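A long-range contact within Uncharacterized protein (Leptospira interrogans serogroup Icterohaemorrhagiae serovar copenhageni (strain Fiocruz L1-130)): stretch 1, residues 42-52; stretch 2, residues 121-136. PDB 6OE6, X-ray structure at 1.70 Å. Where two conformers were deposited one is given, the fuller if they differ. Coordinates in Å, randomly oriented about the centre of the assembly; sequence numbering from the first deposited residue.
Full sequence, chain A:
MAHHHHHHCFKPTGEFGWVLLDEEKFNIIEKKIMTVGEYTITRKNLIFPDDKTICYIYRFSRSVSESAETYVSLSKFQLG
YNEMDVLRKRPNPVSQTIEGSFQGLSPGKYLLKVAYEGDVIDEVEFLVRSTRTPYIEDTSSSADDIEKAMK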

# COMPACT_ATOMS: atom_id res chain seq x y z
N THR A 42 -6.03 -1.89 -8.39
CA THR A 42 -7.25 -1.53 -7.66
C THR A 42 -6.86 -0.77 -6.40
O THR A 42 -5.76 -0.92 -5.87
CB THR A 42 -8.10 -2.74 -7.30
OG1 THR A 42 -9.21 -2.31 -6.52
CG2 THR A 42 -7.28 -3.75 -6.50
N ARG A 43 -7.80 0.04 -5.92
CA ARG A 43 -7.60 0.78 -4.68
C ARG A 43 -8.77 0.62 -3.73
O ARG A 43 -8.93 1.42 -2.81
CB ARG A 43 -7.35 2.27 -4.98
CG ARG A 43 -8.49 2.94 -5.74
CD ARG A 43 -8.34 4.46 -5.82
NE ARG A 43 -7.25 4.89 -6.70
CZ ARG A 43 -6.31 5.76 -6.36
NH1 ARG A 43 -6.30 6.31 -5.15
NH2 ARG A 43 -5.36 6.08 -7.24
N LYS A 44 -9.63 -0.39 -3.95
CA LYS A 44 -10.84 -0.57 -3.17
C LYS A 44 -10.83 -1.90 -2.43
O LYS A 44 -10.40 -2.93 -2.99
CB LYS A 44 -12.10 -0.48 -4.06
N ASN A 45 -11.31 -1.88 -1.18
CA ASN A 45 -11.54 -3.08 -0.38
C ASN A 45 -10.28 -3.95 -0.30
O ASN A 45 -10.33 -5.16 -0.45
CB ASN A 45 -12.71 -3.90 -0.94
CG ASN A 45 -14.01 -3.09 -1.02
OD1 ASN A 45 -14.64 -3.02 -2.08
ND2 ASN A 45 -14.41 -2.49 0.09
N LEU A 46 -9.14 -3.31 -0.05
CA LEU A 46 -7.89 -4.06 -0.01
C LEU A 46 -7.72 -4.72 1.35
O LEU A 46 -7.66 -4.03 2.39
CB LEU A 46 -6.72 -3.14 -0.33
CG LEU A 46 -6.72 -2.47 -1.71
CD1 LEU A 46 -5.57 -1.47 -1.77
CD2 LEU A 46 -6.57 -3.52 -2.81
N ILE A 47 -7.67 -6.06 1.35
CA ILE A 47 -7.58 -6.88 2.55
C ILE A 47 -6.49 -7.91 2.31
O ILE A 47 -6.66 -8.83 1.50
CB ILE A 47 -8.90 -7.56 2.89
CG1 ILE A 47 -10.01 -6.52 3.11
CG2 ILE A 47 -8.75 -8.46 4.10
CD1 ILE A 47 -11.35 -7.16 3.30
N PHE A 48 -5.36 -7.76 3.00
CA PHE A 48 -4.18 -8.59 2.79
C PHE A 48 -3.89 -9.43 4.03
O PHE A 48 -4.18 -9.03 5.17
CB PHE A 48 -2.96 -7.70 2.48
CG PHE A 48 -3.12 -6.82 1.26
CD1 PHE A 48 -3.70 -7.31 0.09
CD2 PHE A 48 -2.67 -5.50 1.26
CE1 PHE A 48 -3.85 -6.50 -1.03
CE2 PHE A 48 -2.82 -4.70 0.14
CZ PHE A 48 -3.41 -5.19 -1.00
N PRO A 49 -3.34 -10.63 3.86
CA PRO A 49 -2.98 -11.46 5.01
C PRO A 49 -1.66 -10.99 5.61
O PRO A 49 -0.93 -10.22 5.00
CB PRO A 49 -2.83 -12.85 4.38
CG PRO A 49 -2.26 -12.53 3.01
CD PRO A 49 -2.96 -11.25 2.58
N ASP A 50 -1.36 -11.50 6.80
CA ASP A 50 -0.14 -11.11 7.51
C ASP A 50 1.03 -12.05 7.23
O ASP A 50 2.08 -11.92 7.87
CB ASP A 50 -0.40 -11.05 9.03
CG ASP A 50 -0.54 -12.43 9.68
OD1 ASP A 50 -0.78 -13.45 8.99
OD2 ASP A 50 -0.40 -12.49 10.91
N ASP A 51 0.87 -12.99 6.30
CA ASP A 51 1.93 -13.97 6.07
C ASP A 51 2.45 -13.94 4.64
O ASP A 51 3.13 -14.90 4.21
CB ASP A 51 1.44 -15.36 6.45
CG ASP A 51 0.29 -15.86 5.61
OD1 ASP A 51 -0.24 -15.10 4.77
OD2 ASP A 51 -0.09 -17.04 5.77
N LYS A 52 2.15 -12.88 3.89
CA LYS A 52 2.67 -12.67 2.55
C LYS A 52 3.25 -11.27 2.46
O LYS A 52 2.75 -10.33 3.09
CB LYS A 52 1.60 -12.84 1.47
CG LYS A 52 0.94 -14.21 1.43
CD LYS A 52 1.89 -15.30 0.98
CE LYS A 52 1.17 -16.63 0.84
NZ LYS A 52 2.08 -17.75 0.43
N ILE A 121 0.18 13.51 -3.48
CA ILE A 121 -0.57 13.45 -4.73
C ILE A 121 -1.54 12.28 -4.79
O ILE A 121 -2.40 12.25 -5.68
CB ILE A 121 0.36 13.39 -5.96
CG1 ILE A 121 1.23 12.13 -5.88
CG2 ILE A 121 1.20 14.66 -6.07
CD1 ILE A 121 1.92 11.81 -7.16
N ASP A 122 -1.44 11.31 -3.88
CA ASP A 122 -2.35 10.18 -3.90
C ASP A 122 -2.16 9.40 -2.61
O ASP A 122 -1.16 9.55 -1.91
CB ASP A 122 -2.09 9.28 -5.11
CG ASP A 122 -3.35 8.65 -5.65
OD1 ASP A 122 -4.35 8.54 -4.92
OD2 ASP A 122 -3.33 8.28 -6.84
N GLU A 123 -3.17 8.60 -2.28
CA GLU A 123 -3.11 7.79 -1.07
C GLU A 123 -4.13 6.67 -1.19
O GLU A 123 -5.07 6.75 -1.98
CB GLU A 123 -3.38 8.64 0.18
CG GLU A 123 -4.81 9.11 0.32
CD GLU A 123 -4.96 10.16 1.41
OE1 GLU A 123 -4.29 11.21 1.32
OE2 GLU A 123 -5.73 9.93 2.36
N VAL A 124 -3.92 5.62 -0.40
CA VAL A 124 -4.72 4.41 -0.48
C VAL A 124 -4.67 3.72 0.88
O VAL A 124 -3.64 3.72 1.56
CB VAL A 124 -4.22 3.48 -1.61
CG1 VAL A 124 -2.79 3.02 -1.34
CG2 VAL A 124 -5.17 2.27 -1.79
N GLU A 125 -5.80 3.16 1.30
CA GLU A 125 -5.89 2.37 2.52
C GLU A 125 -5.92 0.87 2.23
O GLU A 125 -6.48 0.43 1.23
CB GLU A 125 -7.15 2.75 3.31
CG GLU A 125 -7.16 4.18 3.80
CD GLU A 125 -8.47 4.53 4.48
OE1 GLU A 125 -9.50 4.66 3.78
OE2 GLU A 125 -8.46 4.67 5.72
N PHE A 126 -5.36 0.09 3.16
CA PHE A 126 -5.52 -1.36 3.12
C PHE A 126 -5.52 -1.94 4.53
O PHE A 126 -5.03 -1.32 5.47
CB PHE A 126 -4.44 -2.03 2.23
CG PHE A 126 -3.01 -1.84 2.70
CD1 PHE A 126 -2.47 -2.70 3.66
CD2 PHE A 126 -2.18 -0.84 2.16
CE1 PHE A 126 -1.13 -2.55 4.08
CE2 PHE A 126 -0.84 -0.71 2.56
CZ PHE A 126 -0.32 -1.55 3.53
N LEU A 127 -6.13 -3.12 4.68
CA LEU A 127 -6.14 -3.86 5.95
C LEU A 127 -5.16 -5.02 5.87
O LEU A 127 -5.00 -5.62 4.80
CB LEU A 127 -7.53 -4.43 6.24
CG LEU A 127 -8.66 -3.45 6.45
CD1 LEU A 127 -9.94 -4.23 6.76
CD2 LEU A 127 -8.31 -2.52 7.58
N VAL A 128 -4.50 -5.32 7.00
CA VAL A 128 -3.72 -6.56 7.19
C VAL A 128 -4.42 -7.38 8.25
O VAL A 128 -4.70 -6.88 9.35
CB VAL A 128 -2.27 -6.27 7.61
CG1 VAL A 128 -1.51 -7.58 7.84
CG2 VAL A 128 -1.58 -5.43 6.54
N ARG A 129 -4.72 -8.65 7.95
CA ARG A 129 -5.45 -9.48 8.90
C ARG A 129 -4.68 -10.75 9.24
O ARG A 129 -3.92 -11.27 8.42
CB ARG A 129 -6.82 -9.85 8.36
CG ARG A 129 -7.71 -8.65 8.21
CD ARG A 129 -9.11 -9.06 7.87
NE ARG A 129 -9.76 -9.81 8.94
CZ ARG A 129 -10.03 -11.11 8.90
NH1 ARG A 129 -9.69 -11.83 7.83
NH2 ARG A 129 -10.64 -11.70 9.92
N SER A 130 -4.88 -11.22 10.47
CA SER A 130 -4.36 -12.53 10.86
C SER A 130 -5.01 -13.62 10.02
O SER A 130 -6.23 -13.64 9.85
CB SER A 130 -4.63 -12.79 12.34
OG SER A 130 -3.65 -12.18 13.16
N THR A 131 -4.19 -14.52 9.50
CA THR A 131 -4.67 -15.63 8.69
C THR A 131 -5.49 -16.60 9.53
O THR A 131 -5.05 -17.72 9.80
CB THR A 131 -3.49 -16.34 8.01
OG1 THR A 131 -2.38 -16.40 8.91
CG2 THR A 131 -3.07 -15.59 6.76
N ARG A 132 -6.69 -16.17 9.95
CA ARG A 132 -7.58 -16.97 10.78
C ARG A 132 -8.96 -16.32 10.87
O ARG A 132 -9.16 -15.39 11.66
CB ARG A 132 -6.99 -17.15 12.18
N THR A 133 -9.92 -16.81 10.05
CA THR A 133 -11.33 -16.43 9.89
C THR A 133 -11.49 -15.30 8.88
O THR A 133 -10.85 -14.25 9.02
CB THR A 133 -11.98 -16.03 11.22
OG1 THR A 133 -11.88 -17.11 12.15
CG2 THR A 133 -13.46 -15.68 11.02
N PRO A 134 -12.34 -15.47 7.86
CA PRO A 134 -12.42 -14.47 6.79
C PRO A 134 -13.13 -13.18 7.22
O PRO A 134 -13.96 -13.16 8.13
CB PRO A 134 -13.21 -15.19 5.69
CG PRO A 134 -13.99 -16.25 6.41
CD PRO A 134 -13.13 -16.68 7.56
N TYR A 135 -12.77 -12.10 6.52
CA TYR A 135 -13.34 -10.78 6.74
C TYR A 135 -14.55 -10.60 5.82
O TYR A 135 -14.40 -10.60 4.59
CB TYR A 135 -12.28 -9.70 6.47
CG TYR A 135 -12.65 -8.28 6.88
CD1 TYR A 135 -13.41 -7.47 6.04
CD2 TYR A 135 -12.22 -7.75 8.09
CE1 TYR A 135 -13.74 -6.17 6.41
CE2 TYR A 135 -12.55 -6.45 8.47
CZ TYR A 135 -13.31 -5.67 7.62
OH TYR A 135 -13.64 -4.38 7.98
N ILE A 136 -15.73 -10.45 6.41
CA ILE A 136 -16.97 -10.27 5.66
C ILE A 136 -17.16 -8.77 5.40
O ILE A 136 -17.29 -7.99 6.35
CB ILE A 136 -18.17 -10.87 6.40
CG1 ILE A 136 -17.87 -12.33 6.76
CG2 ILE A 136 -19.43 -10.77 5.55
CD1 ILE A 136 -18.92 -12.99 7.63
O HOH W 1 -8.20 3.63 -0.37
O HOH W 2 -7.47 5.58 -2.59
O HOH W 3 -8.89 -0.24 0.34

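What sets the two backbones side by side? The short strand that ends at Pro49 runs parallel to strand 121-129, and the bonds alternate as that arrangement requires. Leu127 N donates to Leu46 O (2.9 Å), Phe48 N donates to Leu127 O (2.8 Å), and Arg129 N donates to Phe48 O (2.9 Å). Leu127 therefore uses both its amide and its carbonyl on the same neighbour, gripping the chain before and after Ile47. Between these rungs the carbonyls also meet CA atoms, most closely at Phe48 O and Val128 CA, 3.2 Å apart. Pro49 has no amide hydrogen to give, and none is called for here: its CA instead approaches Arg129 O at 3.5 Å.

How do the buried side chains fit against one another? Leu46, Phe48, Val124, Phe126 and Val128 are all buried. Leu46 points toward the second stretch and enters the space between Val124 and Phe126: its CD1 lies 3.8 Å from Val124 CG2, while its CB meets Phe126 CB at 3.6 Å. One methyl, Leu46 CD1, thus reaches Val124, while CB packs against Phe126. Phe48 and Val128 share a face of the sheet, and the Phe48 ring leans back to Phe126, with Phe48 CD2 3.7 Å from Phe126 CD1. The two rings meet obliquely, their planes at 47° and their centroids 5.5 Å apart. Val128 offers a smaller bump, its CG1 resting 3.8 Å from Asp50 CB.

What fills the face that carries Ile47, Leu127, Pro49 and Arg129? Ile47 is the main projection, and its two branches diverge. Ile47 CG2 lies 3.8 Å from Arg129 CD, touching the aliphatic part of that long side chain, while Ile47 CD1 extends to 3.4 Å from Tyr135 CD1. Leu127 lines this arrangement more loosely, its CD1 4.3 Å from Ile47 CG1. The arginine suits a partly exposed place because its methylenes can pack while its charged end bonds elsewhere: Arg129 NH1 and NH2 both donate to Thr133 O, at 2.9 and 2.7 Å, linking the strand to the loop that follows, which is itself poorly ordered. Farther along, the compact Pro49 ring receives the Thr131 methyl, with CB 3.6 Å from Thr131 CG2.

How are the two ends of the contact closed? At one, Arg43 sets off sideways, but its chain, bent at chi1 and chi3 (both p) and straight at chi2 (t), brings the guanidinium to Asp122. Arg43 NH1 meets Asp122 OD1 and Arg43 NH2 meets Asp122 OD2, each at 3.0 Å, so the carboxylate matches the guanidinium edge in a two-pronged salt bridge. Nearer the backbone, Arg43 CB rests 3.9 Å from Val124 CG2. Waters also bridge the stretches: water 2 joins Arg43 NH1 to Glu123 O, and water 3 joins Leu46 N to Glu125 O. The other end also covers substantial surface, and there Thr131 OG1 makes a weak hydrogen bond to Asp50 OD1 at 3.4 Å. Altogether the two stretches bury 790 Å², counting both sides.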